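Local coordinates for anthranilate-CoA ligase (Stigmatella aurantiaca, PDB 4WV3), which belongs to the ANL superfamily of AMP-binding enzymes, in which a large N-terminal and a smaller C-terminal domain meet around a ligand pocket, at residues Phe220-Gly225 against Asn322-Ile327; Ala293-Pro298 against Gly505-Phe510; Thr395-Phe400 against Ala410-Asp415. All coordinates share one frame; numbering follows the deposited sequence.

Contact 1: Phe220-Gly225 against Asn322-Ile327; sequences FTFGTG and NFHIFI. With 3UK (5'-O-[(S)-[(2-aminobenzoyl)oxy](hydroxy)phosphoryl]adenosine), chain C.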
loop_
_atom_site.group_PDB
_atom_site.type_symbol
_atom_site.label_atom_id
_atom_site.label_comp_id
_atom_site.label_asym_id
_atom_site.label_seq_id
_atom_site.Cartn_x
_atom_site.Cartn_y
_atom_site.Cartn_z
ATOM N N PHE A 220 -2.081 3.743 -3.792
ATOM C CA PHE A 220 -1.556 3.133 -2.579
ATOM C C PHE A 220 -0.099 3.560 -2.437
ATOM O O PHE A 220 0.715 3.288 -3.319
ATOM C CB PHE A 220 -1.648 1.609 -2.689
ATOM C CG PHE A 220 -1.409 0.882 -1.396
ATOM C CD1 PHE A 220 -1.390 1.560 -0.189
ATOM C CD2 PHE A 220 -1.199 -0.488 -1.390
ATOM C CE1 PHE A 220 -1.168 0.887 0.997
ATOM C CE2 PHE A 220 -0.976 -1.166 -0.209
ATOM C CZ PHE A 220 -0.962 -0.478 0.985
ATOM N N THR A 221 0.230 4.229 -1.334
ATOM C CA THR A 221 1.576 4.777 -1.148
ATOM C C THR A 221 2.661 3.703 -1.121
ATOM O O THR A 221 3.838 3.995 -1.338
ATOM C CB THR A 221 1.685 5.658 0.118
ATOM O OG1 THR A 221 1.286 4.905 1.270
ATOM C CG2 THR A 221 0.808 6.894 -0.012
ATOM N N PHE A 222 2.261 2.465 -0.852
ATOM C CA PHE A 222 3.175 1.335 -0.948
ATOM C C PHE A 222 3.652 1.194 -2.389
ATOM O O PHE A 222 4.826 0.927 -2.643
ATOM C CB PHE A 222 2.490 0.053 -0.471
ATOM C CG PHE A 222 3.310 -1.189 -0.679
ATOM C CD1 PHE A 222 4.649 -1.221 -0.321
ATOM C CD2 PHE A 222 2.738 -2.330 -1.214
ATOM C CE1 PHE A 222 5.405 -2.363 -0.510
ATOM C CE2 PHE A 222 3.486 -3.477 -1.403
ATOM C CZ PHE A 222 4.822 -3.493 -1.050
ATOM N N GLY A 223 2.734 1.395 -3.328
ATOM C CA GLY A 223 3.061 1.361 -4.739
ATOM C C GLY A 223 3.599 2.689 -5.237
ATOM O O GLY A 223 4.482 2.723 -6.096
ATOM N N THR A 224 3.068 3.783 -4.695
ATOM C CA THR A 224 3.483 5.125 -5.095
ATOM C C THR A 224 4.980 5.322 -4.893
ATOM O O THR A 224 5.685 5.782 -5.791
ATOM C CB THR A 224 2.732 6.211 -4.302
ATOM O OG1 THR A 224 1.322 5.959 -4.349
ATOM C CG2 THR A 224 3.018 7.587 -4.882
ATOM N N GLY A 225 5.463 4.965 -3.708
ATOM C CA GLY A 225 6.877 5.058 -3.411
ATOM C C GLY A 225 7.677 3.993 -4.136
ATOM O O GLY A 225 8.557 4.304 -4.938
ATOM N N ASN A 322 2.765 7.499 7.397
ATOM C CA ASN A 322 4.215 7.647 7.324
ATOM C C ASN A 322 4.691 7.614 5.875
ATOM O O ASN A 322 5.886 7.717 5.597
ATOM C CB ASN A 322 4.902 6.536 8.121
ATOM C CG ASN A 322 6.389 6.777 8.296
ATOM O OD1 ASN A 322 6.809 7.869 8.678
ATOM N ND2 ASN A 322 7.194 5.764 7.998
ATOM N N PHE A 323 3.749 7.453 4.952
ATOM C CA PHE A 323 4.080 7.378 3.534
ATOM C C PHE A 323 4.556 5.979 3.152
ATOM O O PHE A 323 3.978 5.336 2.277
ATOM C CB PHE A 323 5.148 8.413 3.177
ATOM C CG PHE A 323 5.257 8.691 1.704
ATOM C CD1 PHE A 323 4.335 9.507 1.071
ATOM C CD2 PHE A 323 6.280 8.135 0.955
ATOM C CE1 PHE A 323 4.431 9.763 -0.283
ATOM C CE2 PHE A 323 6.382 8.387 -0.400
ATOM C CZ PHE A 323 5.456 9.203 -1.020
ATOM N N HIS A 324 5.613 5.514 3.811
ATOM C CA HIS A 324 6.164 4.188 3.535
ATOM C C HIS A 324 6.745 3.445 4.740
ATOM O O HIS A 324 6.492 3.802 5.890
ATOM C CB HIS A 324 7.203 4.300 2.417
ATOM C CG HIS A 324 7.159 3.164 1.442
ATOM N ND1 HIS A 324 7.987 2.066 1.536
ATOM C CD2 HIS A 324 6.375 2.952 0.358
ATOM C CE1 HIS A 324 7.720 1.230 0.550
ATOM N NE2 HIS A 324 6.747 1.743 -0.180
ATOM N N ILE A 325 7.529 2.411 4.450
ATOM C CA ILE A 325 8.000 1.454 5.450
ATOM C C ILE A 325 8.894 2.058 6.535
ATOM O O ILE A 325 9.807 2.829 6.244
ATOM C CB ILE A 325 8.727 0.270 4.769
ATOM C CG1 ILE A 325 7.773 -0.455 3.816
ATOM C CG2 ILE A 325 9.283 -0.694 5.801
ATOM C CD1 ILE A 325 8.362 -1.692 3.177
ATOM N N PHE A 326 8.618 1.698 7.789
ATOM C CA PHE A 326 9.405 2.174 8.925
ATOM C C PHE A 326 10.085 1.038 9.698
ATOM O O PHE A 326 11.001 1.277 10.486
ATOM C CB PHE A 326 8.555 3.046 9.860
ATOM C CG PHE A 326 7.245 2.422 10.258
ATOM C CD1 PHE A 326 7.126 1.730 11.451
ATOM C CD2 PHE A 326 6.129 2.542 9.444
ATOM C CE1 PHE A 326 5.923 1.158 11.820
ATOM C CE2 PHE A 326 4.923 1.972 9.807
ATOM C CZ PHE A 326 4.820 1.280 10.998
ATOM N N ILE A 327 9.624 -0.191 9.476
ATOM C CA ILE A 327 10.302 -1.381 9.987
ATOM C C ILE A 327 10.409 -2.391 8.856
ATOM O O ILE A 327 9.393 -2.814 8.306
ATOM C CB ILE A 327 9.525 -2.055 11.134
ATOM C CG1 ILE A 327 9.039 -1.029 12.155
ATOM C CG2 ILE A 327 10.381 -3.123 11.801
ATOM C CD1 ILE A 327 8.121 -1.615 13.207
HETATM C C10 3UK C . -0.578 -2.950 8.133
HETATM C C15 3UK C . 1.423 -4.414 7.879
HETATM C C17 3UK C . 2.280 -6.302 9.005
HETATM C C21 3UK C . -0.298 -2.299 9.459
HETATM C C26 3UK C . 1.711 0.465 3.582
HETATM C C28 3UK C . 3.902 -0.434 3.114
HETATM O O01 3UK C . -0.355 -0.719 3.985
HETATM C C02 3UK C . 0.253 0.314 4.154
HETATM O O03 3UK C . -0.447 1.497 4.520
HETATM P P04 3UK C . -1.971 1.444 4.974
HETATM O O05 3UK C . -2.456 2.898 5.267
HETATM O O06 3UK C . -2.175 0.574 6.307
HETATM C C07 3UK C . -1.079 0.405 7.220
HETATM C C08 3UK C . -1.378 -0.778 8.096
HETATM O O09 3UK C . -1.260 -1.996 7.328
HETATM N N11 3UK C . 0.638 -3.341 7.496
HETATM C C12 3UK C . 1.207 -2.731 6.414
HETATM N N13 3UK C . 2.351 -3.400 6.100
HETATM C C14 3UK C . 2.508 -4.447 6.993
HETATM N N16 3UK C . 1.330 -5.341 8.867
HETATM N N18 3UK C . 3.330 -6.389 8.200
HETATM C C19 3UK C . 3.494 -5.511 7.198
HETATM N N20 3UK C . 4.621 -5.611 6.340
HETATM O O22 3UK C . -1.291 -2.676 10.394
HETATM C C23 3UK C . -0.388 -0.873 9.184
HETATM O O24 3UK C . -0.860 -0.176 10.354
HETATM O O25 3UK C . -2.816 0.874 3.847
HETATM C C27 3UK C . 2.593 -0.587 3.632
HETATM C C29 3UK C . 4.312 0.817 2.541
HETATM C C30 3UK C . 3.432 1.871 2.494
HETATM C C31 3UK C . 2.120 1.719 3.008
HETATM N N32 3UK C . 1.182 2.839 2.957
#

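Contact 2: Ala293-Pro298 against Gly505-Phe510; sequences ASEALP and GKIQRF. With 3UK (5'-O-[(S)-[(2-aminobenzoyl)oxy](hydroxy)phosphoryl]adenosine), chain C.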
loop_
_atom_site.group_PDB
_atom_site.type_symbol
_atom_site.label_atom_id
_atom_site.label_comp_id
_atom_site.label_asym_id
_atom_site.label_seq_id
_atom_site.Cartn_x
_atom_site.Cartn_y
_atom_site.Cartn_z
ATOM N N ALA A 293 4.296 -6.246 1.706
ATOM C CA ALA A 293 3.768 -5.346 2.728
ATOM C C ALA A 293 2.248 -5.302 2.598
ATOM O O ALA A 293 1.674 -5.997 1.762
ATOM C CB ALA A 293 4.153 -3.907 2.424
ATOM N N SER A 294 1.611 -4.464 3.410
ATOM C CA SER A 294 0.158 -4.384 3.453
ATOM C C SER A 294 -0.312 -5.182 4.657
ATOM O O SER A 294 -0.996 -4.665 5.540
ATOM C CB SER A 294 -0.453 -4.947 2.170
ATOM O OG SER A 294 -1.804 -4.544 2.028
ATOM N N GLU A 295 0.077 -6.452 4.683
ATOM C CA GLU A 295 -0.135 -7.312 5.846
ATOM C C GLU A 295 1.092 -8.189 6.075
ATOM O O GLU A 295 1.942 -8.316 5.192
ATOM C CB GLU A 295 -1.388 -8.179 5.682
ATOM C CG GLU A 295 -2.702 -7.419 5.822
ATOM C CD GLU A 295 -3.891 -8.336 6.043
ATOM O OE1 GLU A 295 -3.676 -9.532 6.329
ATOM O OE2 GLU A 295 -5.040 -7.862 5.932
ATOM N N ALA A 296 1.183 -8.788 7.258
ATOM C CA ALA A 296 2.338 -9.607 7.618
ATOM C C ALA A 296 2.513 -10.801 6.682
ATOM O O ALA A 296 1.573 -11.560 6.448
ATOM C CB ALA A 296 2.229 -10.074 9.062
ATOM N N LEU A 297 3.719 -10.951 6.144
ATOM C CA LEU A 297 4.036 -12.071 5.265
ATOM C C LEU A 297 4.380 -13.316 6.074
ATOM O O LEU A 297 5.379 -13.334 6.796
ATOM C CB LEU A 297 5.203 -11.717 4.340
ATOM C CG LEU A 297 5.674 -12.837 3.407
ATOM C CD1 LEU A 297 4.667 -13.078 2.291
ATOM C CD2 LEU A 297 7.051 -12.533 2.838
ATOM N N PRO A 298 3.549 -14.363 5.957
ATOM C CA PRO A 298 3.769 -15.627 6.667
ATOM C C PRO A 298 5.103 -16.257 6.284
ATOM O O PRO A 298 5.531 -16.138 5.134
ATOM C CB PRO A 298 2.614 -16.507 6.178
ATOM C CG PRO A 298 1.571 -15.552 5.715
ATOM C CD PRO A 298 2.327 -14.400 5.135
ATOM N N GLY A 505 -4.837 -4.949 -0.796
ATOM C CA GLY A 505 -4.380 -6.290 -0.484
ATOM C C GLY A 505 -4.537 -6.673 0.974
ATOM O O GLY A 505 -3.792 -7.511 1.485
ATOM N N LYS A 506 -5.507 -6.063 1.647
ATOM C CA LYS A 506 -5.777 -6.375 3.045
ATOM C C LYS A 506 -7.020 -7.244 3.176
ATOM O O LYS A 506 -7.820 -7.342 2.247
ATOM C CB LYS A 506 -5.970 -5.094 3.858
ATOM C CG LYS A 506 -4.767 -4.174 3.884
ATOM C CD LYS A 506 -5.048 -2.943 4.730
ATOM C CE LYS A 506 -3.882 -1.971 4.698
ATOM N NZ LYS A 506 -2.632 -2.577 5.228
ATOM N N ILE A 507 -7.177 -7.873 4.335
ATOM C CA ILE A 507 -8.387 -8.625 4.636
ATOM C C ILE A 507 -9.238 -7.857 5.640
ATOM O O ILE A 507 -8.780 -7.534 6.736
ATOM C CB ILE A 507 -8.068 -10.024 5.189
ATOM C CG1 ILE A 507 -7.407 -10.883 4.110
ATOM C CG2 ILE A 507 -9.334 -10.698 5.695
ATOM C CD1 ILE A 507 -7.127 -12.305 4.547
ATOM N N GLN A 508 -10.475 -7.560 5.256
ATOM C CA GLN A 508 -11.386 -6.812 6.115
ATOM C C GLN A 508 -11.983 -7.703 7.196
ATOM O O GLN A 508 -13.125 -8.152 7.089
ATOM C CB GLN A 508 -12.495 -6.170 5.280
ATOM C CG GLN A 508 -11.998 -5.099 4.325
ATOM C CD GLN A 508 -13.071 -4.623 3.368
ATOM O OE1 GLN A 508 -13.938 -5.395 2.956
ATOM N NE2 GLN A 508 -13.021 -3.345 3.011
ATOM N N ARG A 509 -11.202 -7.951 8.242
ATOM C CA ARG A 509 -11.617 -8.835 9.326
ATOM C C ARG A 509 -12.764 -8.260 10.151
ATOM O O ARG A 509 -13.453 -8.993 10.860
ATOM C CB ARG A 509 -10.426 -9.167 10.226
ATOM C CG ARG A 509 -9.378 -10.030 9.547
ATOM C CD ARG A 509 -8.084 -10.073 10.341
ATOM N NE ARG A 509 -7.051 -10.830 9.639
ATOM C CZ ARG A 509 -6.309 -10.342 8.651
ATOM N NH1 ARG A 509 -6.487 -9.094 8.240
ATOM N NH2 ARG A 509 -5.393 -11.103 8.068
ATOM N N PHE A 510 -12.970 -6.950 10.058
ATOM C CA PHE A 510 -14.071 -6.315 10.772
ATOM C C PHE A 510 -15.410 -6.683 10.135
ATOM O O PHE A 510 -16.444 -6.678 10.801
ATOM C CB PHE A 510 -13.889 -4.794 10.832
ATOM C CG PHE A 510 -14.160 -4.093 9.532
ATOM C CD1 PHE A 510 -15.375 -3.466 9.308
ATOM C CD2 PHE A 510 -13.198 -4.055 8.536
ATOM C CE1 PHE A 510 -15.628 -2.817 8.114
ATOM C CE2 PHE A 510 -13.444 -3.406 7.339
ATOM C CZ PHE A 510 -14.661 -2.787 7.129
HETATM C C10 3UK C . -0.578 -2.950 8.133
HETATM C C15 3UK C . 1.423 -4.414 7.879
HETATM C C17 3UK C . 2.280 -6.302 9.005
HETATM C C21 3UK C . -0.298 -2.299 9.459
HETATM C C26 3UK C . 1.711 0.465 3.582
HETATM C C28 3UK C . 3.902 -0.434 3.114
HETATM O O01 3UK C . -0.355 -0.719 3.985
HETATM C C02 3UK C . 0.253 0.314 4.154
HETATM O O03 3UK C . -0.447 1.497 4.520
HETATM P P04 3UK C . -1.971 1.444 4.974
HETATM O O05 3UK C . -2.456 2.898 5.267
HETATM O O06 3UK C . -2.175 0.574 6.307
HETATM C C07 3UK C . -1.079 0.405 7.220
HETATM C C08 3UK C . -1.378 -0.778 8.096
HETATM O O09 3UK C . -1.260 -1.996 7.328
HETATM N N11 3UK C . 0.638 -3.341 7.496
HETATM C C12 3UK C . 1.207 -2.731 6.414
HETATM N N13 3UK C . 2.351 -3.400 6.100
HETATM C C14 3UK C . 2.508 -4.447 6.993
HETATM N N16 3UK C . 1.330 -5.341 8.867
HETATM N N18 3UK C . 3.330 -6.389 8.200
HETATM C C19 3UK C . 3.494 -5.511 7.198
HETATM N N20 3UK C . 4.621 -5.611 6.340
HETATM O O22 3UK C . -1.291 -2.676 10.394
HETATM C C23 3UK C . -0.388 -0.873 9.184
HETATM O O24 3UK C . -0.860 -0.176 10.354
HETATM O O25 3UK C . -2.816 0.874 3.847
HETATM C C27 3UK C . 2.593 -0.587 3.632
HETATM C C29 3UK C . 4.312 0.817 2.541
HETATM C C30 3UK C . 3.432 1.871 2.494
HETATM C C31 3UK C . 2.120 1.719 3.008
HETATM N N32 3UK C . 1.182 2.839 2.957
#

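Contact 3: Thr395-Phe400 against Ala410-Asp415; sequences TGDKYF and AGRSDD. With 3UK (5'-O-[(S)-[(2-aminobenzoyl)oxy](hydroxy)phosphoryl]adenosine), chain C.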
loop_
_atom_site.group_PDB
_atom_site.type_symbol
_atom_site.label_atom_id
_atom_site.label_comp_id
_atom_site.label_asym_id
_atom_site.label_seq_id
_atom_site.Cartn_x
_atom_site.Cartn_y
_atom_site.Cartn_z
ATOM N N THR A 395 0.182 3.749 15.091
ATOM C CA THR A 395 -0.230 3.065 13.870
ATOM C C THR A 395 -1.439 2.164 14.097
ATOM O O THR A 395 -2.086 1.728 13.143
ATOM C CB THR A 395 0.916 2.221 13.276
ATOM O OG1 THR A 395 1.322 1.225 14.225
ATOM C CG2 THR A 395 2.105 3.105 12.933
ATOM N N GLY A 396 -1.738 1.888 15.363
ATOM C CA GLY A 396 -2.843 1.015 15.714
ATOM C C GLY A 396 -2.469 -0.450 15.599
ATOM O O GLY A 396 -3.331 -1.311 15.427
ATOM N N ASP A 397 -1.173 -0.731 15.699
ATOM C CA ASP A 397 -0.669 -2.093 15.569
ATOM C C ASP A 397 -0.131 -2.638 16.886
ATOM O O ASP A 397 0.390 -1.892 17.715
ATOM C CB ASP A 397 0.433 -2.156 14.509
ATOM C CG ASP A 397 -0.096 -1.948 13.108
ATOM O OD1 ASP A 397 -1.059 -2.646 12.725
ATOM O OD2 ASP A 397 0.445 -1.081 12.392
ATOM N N LYS A 398 -0.264 -3.947 17.067
ATOM C CA LYS A 398 0.338 -4.634 18.201
ATOM C C LYS A 398 1.572 -5.400 17.733
ATOM O O LYS A 398 1.509 -6.170 16.775
ATOM C CB LYS A 398 -0.665 -5.587 18.854
ATOM C CG LYS A 398 -1.659 -4.912 19.791
ATOM C CD LYS A 398 -0.960 -4.341 21.016
ATOM C CE LYS A 398 -1.950 -4.016 22.128
ATOM N NZ LYS A 398 -2.944 -2.989 21.717
ATOM N N TYR A 399 2.693 -5.176 18.409
ATOM C CA TYR A 399 3.952 -5.817 18.048
ATOM C C TYR A 399 4.666 -6.354 19.281
ATOM O O TYR A 399 4.410 -5.915 20.402
ATOM C CB TYR A 399 4.871 -4.822 17.337
ATOM C CG TYR A 399 4.867 -4.912 15.827
ATOM C CD1 TYR A 399 3.877 -4.294 15.076
ATOM C CD2 TYR A 399 5.865 -5.601 15.150
ATOM C CE1 TYR A 399 3.874 -4.364 13.697
ATOM C CE2 TYR A 399 5.870 -5.680 13.769
ATOM C CZ TYR A 399 4.870 -5.059 13.050
ATOM O OH TYR A 399 4.863 -5.129 11.676
ATOM N N PHE A 400 5.561 -7.311 19.065
ATOM C CA PHE A 400 6.485 -7.741 20.107
ATOM C C PHE A 400 7.855 -8.008 19.496
ATOM O O PHE A 400 7.969 -8.262 18.297
ATOM C CB PHE A 400 5.958 -8.964 20.870
ATOM C CG PHE A 400 5.908 -10.226 20.055
ATOM C CD1 PHE A 400 6.980 -11.107 20.049
ATOM C CD2 PHE A 400 4.783 -10.543 19.312
ATOM C CE1 PHE A 400 6.935 -12.272 19.306
ATOM C CE2 PHE A 400 4.732 -11.709 18.568
ATOM C CZ PHE A 400 5.810 -12.575 18.567
ATOM N N ALA A 410 1.691 -8.769 15.809
ATOM C CA ALA A 410 0.643 -9.522 16.485
ATOM C C ALA A 410 -0.680 -9.318 15.760
ATOM O O ALA A 410 -1.572 -10.164 15.815
ATOM C CB ALA A 410 0.529 -9.091 17.938
ATOM N N GLY A 411 -0.792 -8.186 15.073
ATOM C CA GLY A 411 -1.995 -7.851 14.334
ATOM C C GLY A 411 -2.471 -6.454 14.662
ATOM O O GLY A 411 -1.905 -5.789 15.532
ATOM N N ARG A 412 -3.503 -5.997 13.957
ATOM C CA ARG A 412 -4.153 -4.740 14.293
ATOM C C ARG A 412 -4.689 -4.845 15.712
ATOM O O ARG A 412 -5.065 -5.930 16.157
ATOM C CB ARG A 412 -5.302 -4.448 13.328
ATOM C CG ARG A 412 -4.875 -4.158 11.900
ATOM C CD ARG A 412 -4.198 -2.804 11.789
ATOM N NE ARG A 412 -5.063 -1.717 12.239
ATOM C CZ ARG A 412 -4.741 -0.429 12.172
ATOM N NH1 ARG A 412 -3.570 -0.060 11.668
ATOM N NH2 ARG A 412 -5.589 0.492 12.608
ATOM N N SER A 413 -4.720 -3.723 16.422
ATOM C CA SER A 413 -5.217 -3.708 17.791
ATOM C C SER A 413 -6.685 -4.132 17.838
ATOM O O SER A 413 -7.140 -4.726 18.816
ATOM C CB SER A 413 -5.034 -2.323 18.414
ATOM O OG SER A 413 -5.303 -2.349 19.805
ATOM N N ASP A 414 -7.416 -3.834 16.767
ATOM C CA ASP A 414 -8.820 -4.215 16.649
ATOM C C ASP A 414 -8.978 -5.689 16.298
ATOM O O ASP A 414 -9.998 -6.305 16.611
ATOM C CB ASP A 414 -9.518 -3.365 15.584
ATOM C CG ASP A 414 -9.650 -1.912 15.991
ATOM O OD1 ASP A 414 -9.931 -1.649 17.179
ATOM O OD2 ASP A 414 -9.476 -1.033 15.120
ATOM N N ASP A 415 -7.971 -6.252 15.639
ATOM C CA ASP A 415 -8.036 -7.637 15.187
ATOM C C ASP A 415 -7.599 -8.625 16.265
ATOM O O ASP A 415 -7.750 -9.835 16.103
ATOM C CB ASP A 415 -7.202 -7.830 13.918
ATOM C CG ASP A 415 -7.742 -7.041 12.740
ATOM O OD1 ASP A 415 -8.943 -6.691 12.758
ATOM O OD2 ASP A 415 -6.969 -6.777 11.795
HETATM C C10 3UK C . -0.578 -2.950 8.133
HETATM C C15 3UK C . 1.423 -4.414 7.879
HETATM C C17 3UK C . 2.280 -6.302 9.005
HETATM C C21 3UK C . -0.298 -2.299 9.459
HETATM C C26 3UK C . 1.711 0.465 3.582
HETATM C C28 3UK C . 3.902 -0.434 3.114
HETATM O O01 3UK C . -0.355 -0.719 3.985
HETATM C C02 3UK C . 0.253 0.314 4.154
HETATM O O03 3UK C . -0.447 1.497 4.520
HETATM P P04 3UK C . -1.971 1.444 4.974
HETATM O O05 3UK C . -2.456 2.898 5.267
HETATM O O06 3UK C . -2.175 0.574 6.307
HETATM C C07 3UK C . -1.079 0.405 7.220
HETATM C C08 3UK C . -1.378 -0.778 8.096
HETATM O O09 3UK C . -1.260 -1.996 7.328
HETATM N N11 3UK C . 0.638 -3.341 7.496
HETATM C C12 3UK C . 1.207 -2.731 6.414
HETATM N N13 3UK C . 2.351 -3.400 6.100
HETATM C C14 3UK C . 2.508 -4.447 6.993
HETATM N N16 3UK C . 1.330 -5.341 8.867
HETATM N N18 3UK C . 3.330 -6.389 8.200
HETATM C C19 3UK C . 3.494 -5.511 7.198
HETATM N N20 3UK C . 4.621 -5.611 6.340
HETATM O O22 3UK C . -1.291 -2.676 10.394
HETATM C C23 3UK C . -0.388 -0.873 9.184
HETATM O O24 3UK C . -0.860 -0.176 10.354
HETATM O O25 3UK C . -2.816 0.874 3.847
HETATM C C27 3UK C . 2.593 -0.587 3.632
HETATM C C29 3UK C . 4.312 0.817 2.541
HETATM C C30 3UK C . 3.432 1.871 2.494
HETATM C C31 3UK C . 2.120 1.719 3.008
HETATM N N32 3UK C . 1.182 2.839 2.957
HETATM O O HOH W 1 -6.482 -1.594 15.519
#

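Contact 1: Phe220-Gly225 against Asn322-Ile327
The aminobenzoyl end of 3UK is held where the N-terminus of helix 221-234 meets the loop leading into strand 325-328, in the AMP-binding domain. Its amine N32 donates to Thr221 OG1 over 2.7 Å. That hydroxyl in turn donates to Phe323 O, at 2.9 Å and on an in-plane lone pair, so its proton is committed to the loop and its oxygen accepts from the ligand. Thr221 OG1 lies between its own backbone N and carbonyl carbon (chi1 57°), which turns it to both partners at once. One face of the His324 ring is met by the rim of the ligand ring, whose atom C29 lies 3.6 Å above the imidazole centre. From the other segment Phe222 CD1 reaches within 3.5 Å of C29, while Phe220 presents its edge to O01 of 3UK and takes Phe222 CB over one face.

One shell out, the rings of Trp199 and Phe230 pack against the imidazole, and Tyr192 and His187 meet the Phe323 ring edge-to-face. The rotation of His324 is set in part by its NE2-H, pointing at Phe222 O over 3.2 Å with an angle of 158° at the hydrogen, the carbonyl oxygen lying within 5° of the imidazole plane.

Contact 2: Ala293-Pro298 against Gly505-Phe510
Lys506 runs alongside the 293-298 loop and ends inside the 3UK pocket. Its CB is 3.6 Å from Glu295 OE2, and CG, anti to the backbone carbonyl carbon, passes 3.5 Å from Ser294 OG, a hydroxyl hydrogen-bonded to Thr504 O. The chain stays extended as far as CE, which lies beside the phosphate oxygen O25 of 3UK. A final bend (chi4 -61°) then delivers NZ to the ligand. There NZ donates to O09 at 2.6 Å and to O01 at 3.2 Å, with a weak third bond to O06, while Ser294 O stands 2.7 Å from the same nitrogen. One ammonium thus spans the ribose, the acyl carbonyl and the phosphate ester. A lysine reaching from the C-terminal part into the N-terminal pocket is a known arrangement of ANL enzymes in one of their domain orientations.

Glu295 secures the approach of this chain. Its carboxylate forms a salt bridge with Arg509, tip to tip and end-on, with NH2 on OE1 at 2.9 Å and NH1 on OE2 at 3.0 Å. The two planes are 44° apart: both acceptors lie near the guanidinium plane, yet each is approached from above the carboxylate plane. OE2 takes a second donor, Ile507 N, at 2.7 Å, which holds the backbone directly after Lys506.

Arg509 opens helix 509-520, leans on Ile445 of strand 439-448 and shares NH2 with Glu430 of helix 426-433; the opposing loop joins strand 289-292 to helix 299-309.

Contact 3: Thr395-Phe400 against Ala410-Asp415
Asp397 and Arg412 cross obliquely, the carboxylate and guanidinium planes 89° apart, and their ion pair is long, OD1 to NH1 being 3.8 Å. The aspartate is engaged mainly by the ribose of 3UK: O22 donates to OD1, and O24 donates to OD2 at 2.6 Å. OD1 also receives His409 NE2, and Thr395 OG1 donates to OD2 from above the carboxylate plane, so both oxygens have protein as well as ligand partners, an environment that would probably keep the group ionised. Bends at chi2 and chi3 fold Arg412 back over the 395-400 strand. Its CD comes 3.3 Å from Asp397 OD1, and NH1 ends between two oxygens, giving weak bonds to Thr395 O and to O24 of 3UK. Gly396 O sits 3.6 Å above the centre of the guanidinium face.

The backbone behind this is the beta hairpin of strands 392-401 and 407-412; the axes of its segments 395-400 and 410-412 run antiparallel at 173°. Asp397 and Arg412 form a non-hydrogen-bonded pair with CA atoms 4.6 Å apart. At the next position the register slips in a classic beta bulge, Ala410 and Gly411 both facing Lys398: Lys398 N donates to Gly411 O at 2.9 Å, nearly along the C=O axis, and Ala410 N donates to Lys398 O. Ala410 CB packs 3.8 Å from Lys398 CB, on a lysine whose NZ is hydrogen-bonded to Asn365 OD1. Beyond Arg412 the chain leaves the strand, where Ser413 N donates to Gly396 O at 3.0 Å and a water bridges that oxygen to Asp414 N.

The three contacts line one pocket: contact 1 holds the aminobenzoyl end, contact 3 the ribose hydroxyls, and contact 2 sends Lys506 to the middle of 3UK while its 293-298 loop borders the adenine and touches the aminobenzoyl ring. Contacts 2 and 3 have centres about 12 Å apart, against about 15 Å for 1 and 2 and about 18 Å for 1 and 3. They also touch directly. Phe222 CE1 packs 3.5 Å from Ala293 CB, Phe326 CZ lies 3.8 Å from Thr395 CG2, and Arg509 CD is 3.8 Å from Asp415 OD2. In sequence, the segments of contacts 1 and 2 alternate, while the whole hairpin of contact 3 falls between the two segments of contact 2.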